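2,3-dihydroxybenzoate-AMP ligase (Mycobacterium smegmatis, PDB 5KEI) belongs to the AMP-binding enzymes of the ANL clan, which pair a large N-terminal AMP-binding domain with a smaller C-terminal domain. Local coordinates at residues E357-Y362 against P382-R387; V231-A236 against G408-N413. One frame throughout, in Å; residues are numbered along the deposited sequence.

Contact 1 of 2, residues E357-Y362 against P382-R387; sequences EGLLNY and PDDEIR
L359 reaches across to D384 and I386, and its two terminal methyls divide the work. The van der Waals contacts come first. CD1 of L359 sits squarely over the face of the D384 carboxylate, 3.6 Å from CG of D384 and nearly equidistant from the two oxygens, so hydrocarbon covers the flat side of the acid. The other methyl, CD2 of L359, meets the branch methyl CG2 of I386 at 4.0 Å, the two side chains running at about a right angle to each other. With CG of the leucine anti to the backbone N (chi1 -173°), the fork extends toward the second segment, and chi2 of 71° sets one methyl toward each neighbour. The chain leads into L359 through G358, whose backbone angles (phi 150°, psi -100°) would press a CB against the carbonyl of E357.

No hydrogen bond links the two segments. OD2 of D384 finds its partners outside them: the backbone N of S381 and, weakly, the Y410 hydroxyl.

L359 also packs on L404 and V406 of strand 402-407, while I386 touches L404 and P379. The contact therefore lies at a junction of two sheets: strand 360-362 runs between 349-354 and 378-379 in the large mixed sheet, and 385-389 forms an outer strand of the four-stranded antiparallel sheet, next to 402-407.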
ATOM      1  N   GLU A 357      -3.711   2.205   1.578  1.00 25.31           N
ATOM      2  CA  GLU A 357      -4.362   2.773   2.751  1.00 26.26           C
ATOM      3  C   GLU A 357      -5.736   2.180   3.076  1.00 28.45           C
ATOM      4  O   GLU A 357      -6.227   2.318   4.196  1.00 27.60           O
ATOM      5  CB  GLU A 357      -4.504   4.285   2.569  1.00 25.75           C
ATOM      6  CG  GLU A 357      -3.224   5.087   2.836  1.00 26.32           C
ATOM      7  CD  GLU A 357      -2.311   5.247   1.608  1.00 32.70           C
ATOM      8  OE1 GLU A 357      -2.532   4.593   0.557  1.00 33.88           O
ATOM      9  OE2 GLU A 357      -1.362   6.050   1.695  1.00 28.30           O
ATOM     10  N   GLY A 358      -6.372   1.532   2.105  1.00 28.10           N
ATOM     11  CA  GLY A 358      -7.718   1.043   2.327  1.00 25.56           C
ATOM     12  C   GLY A 358      -8.585   0.986   1.086  1.00 26.39           C
ATOM     13  O   GLY A 358      -8.458   0.048   0.294  1.00 28.52           O
ATOM     14  N   LEU A 359      -9.448   1.987   0.919  1.00 28.47           N
ATOM     15  CA  LEU A 359     -10.549   1.976  -0.063  1.00 28.82           C
ATOM     16  C   LEU A 359     -10.248   1.290  -1.387  1.00 29.65           C
ATOM     17  O   LEU A 359      -9.278   1.622  -2.072  1.00 29.34           O
ATOM     18  CB  LEU A 359     -11.019   3.400  -0.377  1.00 28.00           C
ATOM     19  CG  LEU A 359     -12.287   3.434  -1.256  1.00 33.67           C
ATOM     20  CD1 LEU A 359     -13.513   2.979  -0.491  1.00 29.97           C
ATOM     21  CD2 LEU A 359     -12.530   4.793  -1.886  1.00 34.12           C
ATOM     22  N   LEU A 360     -11.090   0.316  -1.734  1.00 30.99           N
ATOM     23  CA  LEU A 360     -10.997  -0.346  -3.023  1.00 27.19           C
ATOM     24  C   LEU A 360     -12.263  -0.090  -3.847  1.00 32.11           C
ATOM     25  O   LEU A 360     -13.386  -0.254  -3.353  1.00 28.28           O
ATOM     26  CB  LEU A 360     -10.764  -1.846  -2.845  1.00 25.67           C
ATOM     27  CG  LEU A 360      -9.456  -2.280  -2.177  1.00 30.07           C
ATOM     28  CD1 LEU A 360      -9.496  -3.759  -1.793  1.00 24.31           C
ATOM     29  CD2 LEU A 360      -8.310  -2.020  -3.106  1.00 28.55           C
ATOM     30  N   ASN A 361     -12.064   0.332  -5.096  1.00 27.71           N
ATOM     31  CA  ASN A 361     -13.159   0.481  -6.056  1.00 27.59           C
ATOM     32  C   ASN A 361     -12.963  -0.511  -7.183  1.00 27.30           C
ATOM     33  O   ASN A 361     -11.899  -0.538  -7.812  1.00 28.41           O
ATOM     34  CB  ASN A 361     -13.232   1.909  -6.614  1.00 24.27           C
ATOM     35  CG  ASN A 361     -13.449   2.930  -5.541  1.00 27.55           C
ATOM     36  OD1 ASN A 361     -14.569   3.111  -5.071  1.00 28.99           O
ATOM     37  ND2 ASN A 361     -12.372   3.600  -5.123  1.00 27.41           N
ATOM     38  N   TYR A 362     -13.976  -1.345  -7.403  1.00 27.01           N
ATOM     39  CA  TYR A 362     -13.960  -2.350  -8.464  1.00 26.48           C
ATOM     40  C   TYR A 362     -15.151  -2.167  -9.375  1.00 28.62           C
ATOM     41  O   TYR A 362     -16.228  -1.779  -8.916  1.00 28.41           O
ATOM     42  CB  TYR A 362     -14.060  -3.778  -7.930  1.00 26.07           C
ATOM     43  CG  TYR A 362     -12.983  -4.290  -7.026  1.00 29.47           C
ATOM     44  CD1 TYR A 362     -11.891  -4.983  -7.534  1.00 27.77           C
ATOM     45  CD2 TYR A 362     -13.098  -4.167  -5.657  1.00 24.87           C
ATOM     46  CE1 TYR A 362     -10.923  -5.488  -6.695  1.00 27.42           C
ATOM     47  CE2 TYR A 362     -12.132  -4.653  -4.824  1.00 26.80           C
ATOM     48  CZ  TYR A 362     -11.056  -5.323  -5.346  1.00 23.17           C
ATOM     49  OH  TYR A 362     -10.112  -5.827  -4.494  1.00 25.31           O
ATOM     50  N   PRO A 382     -20.285  -2.146   1.390  1.00 30.20           N
ATOM     51  CA  PRO A 382     -21.472  -1.333   1.658  1.00 29.81           C
ATOM     52  C   PRO A 382     -21.201  -0.235   2.680  1.00 33.61           C
ATOM     53  O   PRO A 382     -21.834   0.813   2.634  1.00 35.58           O
ATOM     54  CB  PRO A 382     -22.473  -2.349   2.219  1.00 31.16           C
ATOM     55  CG  PRO A 382     -22.027  -3.663   1.645  1.00 29.47           C
ATOM     56  CD  PRO A 382     -20.533  -3.580   1.622  1.00 30.54           C
ATOM     57  N   ASP A 383     -20.270  -0.468   3.599  1.00 31.56           N
ATOM     58  CA  ASP A 383     -20.005   0.513   4.635  1.00 30.34           C
ATOM     59  C   ASP A 383     -18.706   1.291   4.389  1.00 33.74           C
ATOM     60  O   ASP A 383     -18.142   1.890   5.316  1.00 35.26           O
ATOM     61  CB  ASP A 383     -19.984  -0.172   6.004  1.00 33.91           C
ATOM     62  CG  ASP A 383     -21.382  -0.593   6.459  1.00 37.96           C
ATOM     63  OD1 ASP A 383     -22.142   0.292   6.890  1.00 39.96           O
ATOM     64  OD2 ASP A 383     -21.732  -1.795   6.372  1.00 38.11           O
ATOM     65  N   ASP A 384     -18.235   1.269   3.143  1.00 32.70           N
ATOM     66  CA  ASP A 384     -17.222   2.222   2.695  1.00 32.74           C
ATOM     67  C   ASP A 384     -17.904   3.559   2.498  1.00 33.19           C
ATOM     68  O   ASP A 384     -18.899   3.645   1.775  1.00 38.00           O
ATOM     69  CB  ASP A 384     -16.546   1.792   1.391  1.00 28.05           C
ATOM     70  CG  ASP A 384     -15.439   0.774   1.606  1.00 32.73           C
ATOM     71  OD1 ASP A 384     -14.681   0.889   2.601  1.00 30.41           O
ATOM     72  OD2 ASP A 384     -15.336  -0.155   0.774  1.00 33.53           O
ATOM     73  N   GLU A 385     -17.371   4.582   3.154  1.00 32.84           N
ATOM     74  CA  GLU A 385     -17.906   5.935   3.109  1.00 36.46           C
ATOM     75  C   GLU A 385     -17.023   6.846   2.259  1.00 39.78           C
ATOM     76  O   GLU A 385     -15.867   7.097   2.610  1.00 36.09           O
ATOM     77  CB  GLU A 385     -18.011   6.506   4.520  1.00 36.06           C
ATOM     78  CG  GLU A 385     -18.529   5.543   5.556  1.00 38.94           C
ATOM     79  CD  GLU A 385     -18.552   6.162   6.941  1.00 47.60           C
ATOM     80  OE1 GLU A 385     -19.130   7.263   7.070  1.00 49.72           O
ATOM     81  OE2 GLU A 385     -17.983   5.563   7.894  1.00 50.57           O
ATOM     82  N   ILE A 386     -17.542   7.348   1.147  1.00 37.40           N
ATOM     83  CA  ILE A 386     -16.722   8.264   0.381  1.00 38.34           C
ATOM     84  C   ILE A 386     -17.308   9.667   0.380  1.00 39.08           C
ATOM     85  O   ILE A 386     -18.517   9.867   0.274  1.00 42.10           O
ATOM     86  CB  ILE A 386     -16.489   7.768  -1.075  1.00 39.63           C
ATOM     87  CG1 ILE A 386     -17.635   8.140  -2.016  1.00 43.15           C
ATOM     88  CG2 ILE A 386     -16.191   6.267  -1.093  1.00 42.38           C
ATOM     89  CD1 ILE A 386     -17.363   7.788  -3.489  1.00 34.82           C
ATOM     90  N   ARG A 387     -16.420  10.635   0.545  1.00 34.97           N
ATOM     91  CA  ARG A 387     -16.760  12.030   0.368  1.00 41.06           C
ATOM     92  C   ARG A 387     -15.947  12.592  -0.797  1.00 41.47           C
ATOM     93  O   ARG A 387     -14.756  12.330  -0.920  1.00 40.35           O
ATOM     94  CB  ARG A 387     -16.497  12.816   1.653  1.00 39.83           C
ATOM     95  CG  ARG A 387     -17.373  12.399   2.822  1.00 42.57           C
ATOM     96  CD  ARG A 387     -16.836  12.959   4.139  1.00 50.71           C
ATOM     97  NE  ARG A 387     -16.838  14.422   4.159  1.00 55.23           N
ATOM     98  CZ  ARG A 387     -16.296  15.158   5.124  1.00 54.48           C
ATOM     99  NH1 ARG A 387     -15.701  14.565   6.155  1.00 51.62           N
ATOM    100  NH2 ARG A 387     -16.343  16.485   5.052  1.00 56.52           N
TER

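Contact 2 of 2, residues V231-A236 against G408-N413; sequences VYNATA and GPYTLN
Y232, on helix 227-240, brings the CE2 corner of its ring against P409 and Y410 of the loop that follows strand 402-407. Here the packing is close: CE2 of Y232 lies 3.7 Å from CG of P409 and equally 3.7 Å from CD2 of Y410. The two tyrosine rings meet obliquely, with centroids 6.0 Å apart and planes at 59°, so one corner rather than a broad surface makes the contact. Next along the helix, N233 brings its amide obliquely to the CD1-CE1 side of the Y410 ring, on the same side of the ring plane as Y232, the amide and ring planes 73° apart. Two successive helix residues thus meet the Y410 ring, one by CD2 and one by CD1.

The looser side of the helix is the one turned from the loop, where V231 and T235 are partly exposed. There T235 folds back on the helix: its OG1 donates to O of V231 at 2.6 Å from above the carbonyl plane, and the same oxygen takes the helical bond from T235 N.

No hydrogen bond crosses between helix and loop. Both phenol groups find partners in other parts of the fold, OH of Y232 with OG of S381 and OH of Y410 with the backbone N of L360, which implies that ring contacts join these segments while polar bonds to third residues help fix how the rings are turned.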
ATOM      1  N   VAL A 231      -8.029  -9.642   6.389  1.00 26.18           N
ATOM      2  CA  VAL A 231      -8.734 -10.873   6.040  1.00 24.69           C
ATOM      3  C   VAL A 231     -10.035 -10.511   5.328  1.00 24.76           C
ATOM      4  O   VAL A 231     -10.362 -11.076   4.279  1.00 24.42           O
ATOM      5  CB  VAL A 231      -9.017 -11.729   7.270  1.00 28.48           C
ATOM      6  CG1 VAL A 231      -9.920 -12.940   6.913  1.00 25.86           C
ATOM      7  CG2 VAL A 231      -7.693 -12.183   7.890  1.00 25.50           C
ATOM      8  N   TYR A 232     -10.758  -9.539   5.874  1.00 26.46           N
ATOM      9  CA  TYR A 232     -11.928  -9.027   5.165  1.00 25.96           C
ATOM     10  C   TYR A 232     -11.620  -8.484   3.754  1.00 30.15           C
ATOM     11  O   TYR A 232     -12.377  -8.739   2.819  1.00 29.58           O
ATOM     12  CB  TYR A 232     -12.636  -7.934   5.988  1.00 27.08           C
ATOM     13  CG  TYR A 232     -13.806  -7.262   5.269  1.00 29.85           C
ATOM     14  CD1 TYR A 232     -14.858  -8.013   4.733  1.00 31.88           C
ATOM     15  CD2 TYR A 232     -13.831  -5.886   5.076  1.00 29.02           C
ATOM     16  CE1 TYR A 232     -15.926  -7.402   4.049  1.00 27.31           C
ATOM     17  CE2 TYR A 232     -14.878  -5.274   4.397  1.00 31.37           C
ATOM     18  CZ  TYR A 232     -15.923  -6.032   3.879  1.00 32.97           C
ATOM     19  OH  TYR A 232     -16.965  -5.413   3.210  1.00 26.16           O
ATOM     20  N   ASN A 233     -10.483  -7.808   3.583  1.00 28.63           N
ATOM     21  CA  ASN A 233     -10.143  -7.110   2.342  1.00 26.15           C
ATOM     22  C   ASN A 233     -10.004  -8.220   1.232  1.00 24.59           C
ATOM     23  O   ASN A 233     -10.537  -8.157   0.119  1.00 23.85           O
ATOM     24  CB  ASN A 233      -8.820  -6.341   2.489  1.00 32.59           C
ATOM     25  CG  ASN A 233      -8.441  -5.638   1.224  1.00 27.12           C
ATOM     26  OD1 ASN A 233      -7.753  -6.187   0.418  1.00 36.98           O
ATOM     27  ND2 ASN A 233      -8.775  -4.368   1.122  1.00 31.76           N
ATOM     28  N   ALA A 234      -9.258  -9.264   1.569  1.00 23.36           N
ATOM     29  CA  ALA A 234      -9.057 -10.432   0.694  1.00 27.94           C
ATOM     30  C   ALA A 234     -10.349 -11.232   0.427  1.00 27.70           C
ATOM     31  O   ALA A 234     -10.655 -11.574  -0.718  1.00 24.33           O
ATOM     32  CB  ALA A 234      -7.984 -11.334   1.299  1.00 24.82           C
ATOM     33  N   THR A 235     -11.063 -11.563   1.495  1.00 28.46           N
ATOM     34  CA  THR A 235     -12.271 -12.403   1.408  1.00 25.77           C
ATOM     35  C   THR A 235     -13.346 -11.731   0.559  1.00 27.21           C
ATOM     36  O   THR A 235     -13.855 -12.308  -0.416  1.00 28.64           O
ATOM     37  CB  THR A 235     -12.841 -12.676   2.794  1.00 24.40           C
ATOM     38  OG1 THR A 235     -11.792 -13.185   3.634  1.00 26.90           O
ATOM     39  CG2 THR A 235     -14.032 -13.638   2.718  1.00 22.37           C
ATOM     40  N   ALA A 236     -13.694 -10.509   0.947  1.00 23.74           N
ATOM     41  CA  ALA A 236     -14.682  -9.730   0.223  1.00 28.36           C
ATOM     42  C   ALA A 236     -14.266  -9.507  -1.236  1.00 24.37           C
ATOM     43  O   ALA A 236     -15.107  -9.538  -2.119  1.00 29.36           O
ATOM     44  CB  ALA A 236     -14.923  -8.400   0.919  1.00 26.60           C
ATOM     45  N   GLY A 408     -13.773   3.534   6.276  1.00 34.22           N
ATOM     46  CA  GLY A 408     -14.492   2.280   6.212  1.00 32.22           C
ATOM     47  C   GLY A 408     -13.809   1.107   6.887  1.00 33.80           C
ATOM     48  O   GLY A 408     -12.768   1.254   7.534  1.00 33.23           O
ATOM     49  N   PRO A 409     -14.387  -0.085   6.713  1.00 32.59           N
ATOM     50  CA  PRO A 409     -14.016  -1.296   7.458  1.00 31.13           C
ATOM     51  C   PRO A 409     -12.594  -1.822   7.206  1.00 30.71           C
ATOM     52  O   PRO A 409     -12.179  -2.773   7.877  1.00 27.38           O
ATOM     53  CB  PRO A 409     -15.062  -2.321   6.993  1.00 29.33           C
ATOM     54  CG  PRO A 409     -15.535  -1.810   5.653  1.00 30.47           C
ATOM     55  CD  PRO A 409     -15.491  -0.321   5.765  1.00 29.46           C
ATOM     56  N   TYR A 410     -11.856  -1.232   6.269  1.00 30.85           N
ATOM     57  CA  TYR A 410     -10.476  -1.663   6.046  1.00 29.91           C
ATOM     58  C   TYR A 410      -9.577  -0.479   5.650  1.00 31.01           C
ATOM     59  O   TYR A 410      -8.500  -0.676   5.102  1.00 30.91           O
ATOM     60  CB  TYR A 410     -10.420  -2.783   4.987  1.00 28.25           C
ATOM     61  CG  TYR A 410     -11.104  -2.399   3.698  1.00 26.40           C
ATOM     62  CD1 TYR A 410     -10.386  -1.817   2.671  1.00 26.72           C
ATOM     63  CD2 TYR A 410     -12.470  -2.588   3.523  1.00 28.52           C
ATOM     64  CE1 TYR A 410     -10.991  -1.433   1.508  1.00 27.27           C
ATOM     65  CE2 TYR A 410     -13.097  -2.212   2.342  1.00 31.54           C
ATOM     66  CZ  TYR A 410     -12.343  -1.625   1.343  1.00 29.21           C
ATOM     67  OH  TYR A 410     -12.907  -1.230   0.167  1.00 23.85           O
ATOM     68  N   THR A 411     -10.022   0.740   5.954  1.00 29.80           N
ATOM     69  CA  THR A 411      -9.249   1.957   5.687  1.00 28.33           C
ATOM     70  C   THR A 411      -8.578   2.460   6.969  1.00 29.14           C
ATOM     71  O   THR A 411      -9.221   2.570   8.015  1.00 31.23           O
ATOM     72  CB  THR A 411     -10.140   3.076   5.080  1.00 30.42           C
ATOM     73  OG1 THR A 411     -10.538   2.700   3.753  1.00 30.17           O
ATOM     74  CG2 THR A 411      -9.376   4.405   5.005  1.00 29.45           C
ATOM     75  N   LEU A 412      -7.284   2.759   6.891  1.00 24.73           N
ATOM     76  CA  LEU A 412      -6.509   3.076   8.085  1.00 25.05           C
ATOM     77  C   LEU A 412      -6.974   4.361   8.767  1.00 27.01           C
ATOM     78  O   LEU A 412      -7.572   5.235   8.143  1.00 31.58           O
ATOM     79  CB  LEU A 412      -5.024   3.180   7.743  1.00 27.81           C
ATOM     80  CG  LEU A 412      -4.480   4.547   7.340  1.00 27.44           C
ATOM     81  CD1 LEU A 412      -2.971   4.473   7.214  1.00 22.13           C
ATOM     82  CD2 LEU A 412      -5.101   5.027   6.043  1.00 26.77           C
ATOM     83  N   ASN A 413      -6.703   4.446  10.061  1.00 29.45           N
ATOM     84  CA  ASN A 413      -7.097   5.584  10.873  1.00 28.85           C
ATOM     85  C   ASN A 413      -5.879   6.433  11.236  1.00 29.52           C
ATOM     86  O   ASN A 413      -6.000   7.495  11.827  1.00 29.40           O
ATOM     87  CB  ASN A 413      -7.822   5.090  12.112  1.00 27.33           C
ATOM     88  CG  ASN A 413      -8.999   4.214  11.764  1.00 31.03           C
ATOM     89  OD1 ASN A 413     -10.064   4.720  11.423  1.00 31.13           O
ATOM     90  ND2 ASN A 413      -8.811   2.893  11.822  1.00 26.21           N
TER

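How the contacts relate
Both contacts are buried, their centres about 9 Å apart, and neither has a hydrogen bond between its own segments. Contact 2 is the more fully buried, since all its touching residues are; in contact 1, I386 is partly exposed. Contact 1 sets aliphatic groups against an acid as well as each other and joins strands of two sheets, whereas contact 2 is largely aromatic and joins a helix to a loop. The polar links run from one contact to the other: O of E357 probably accepts a backbone hydrogen bond from N of L412 at 2.9 Å, and the Y410 hydroxyl bridges the two segments of contact 1. L360 also packs on N233, so the loop 408-413 and helix 227-240 both touch segment 357-362.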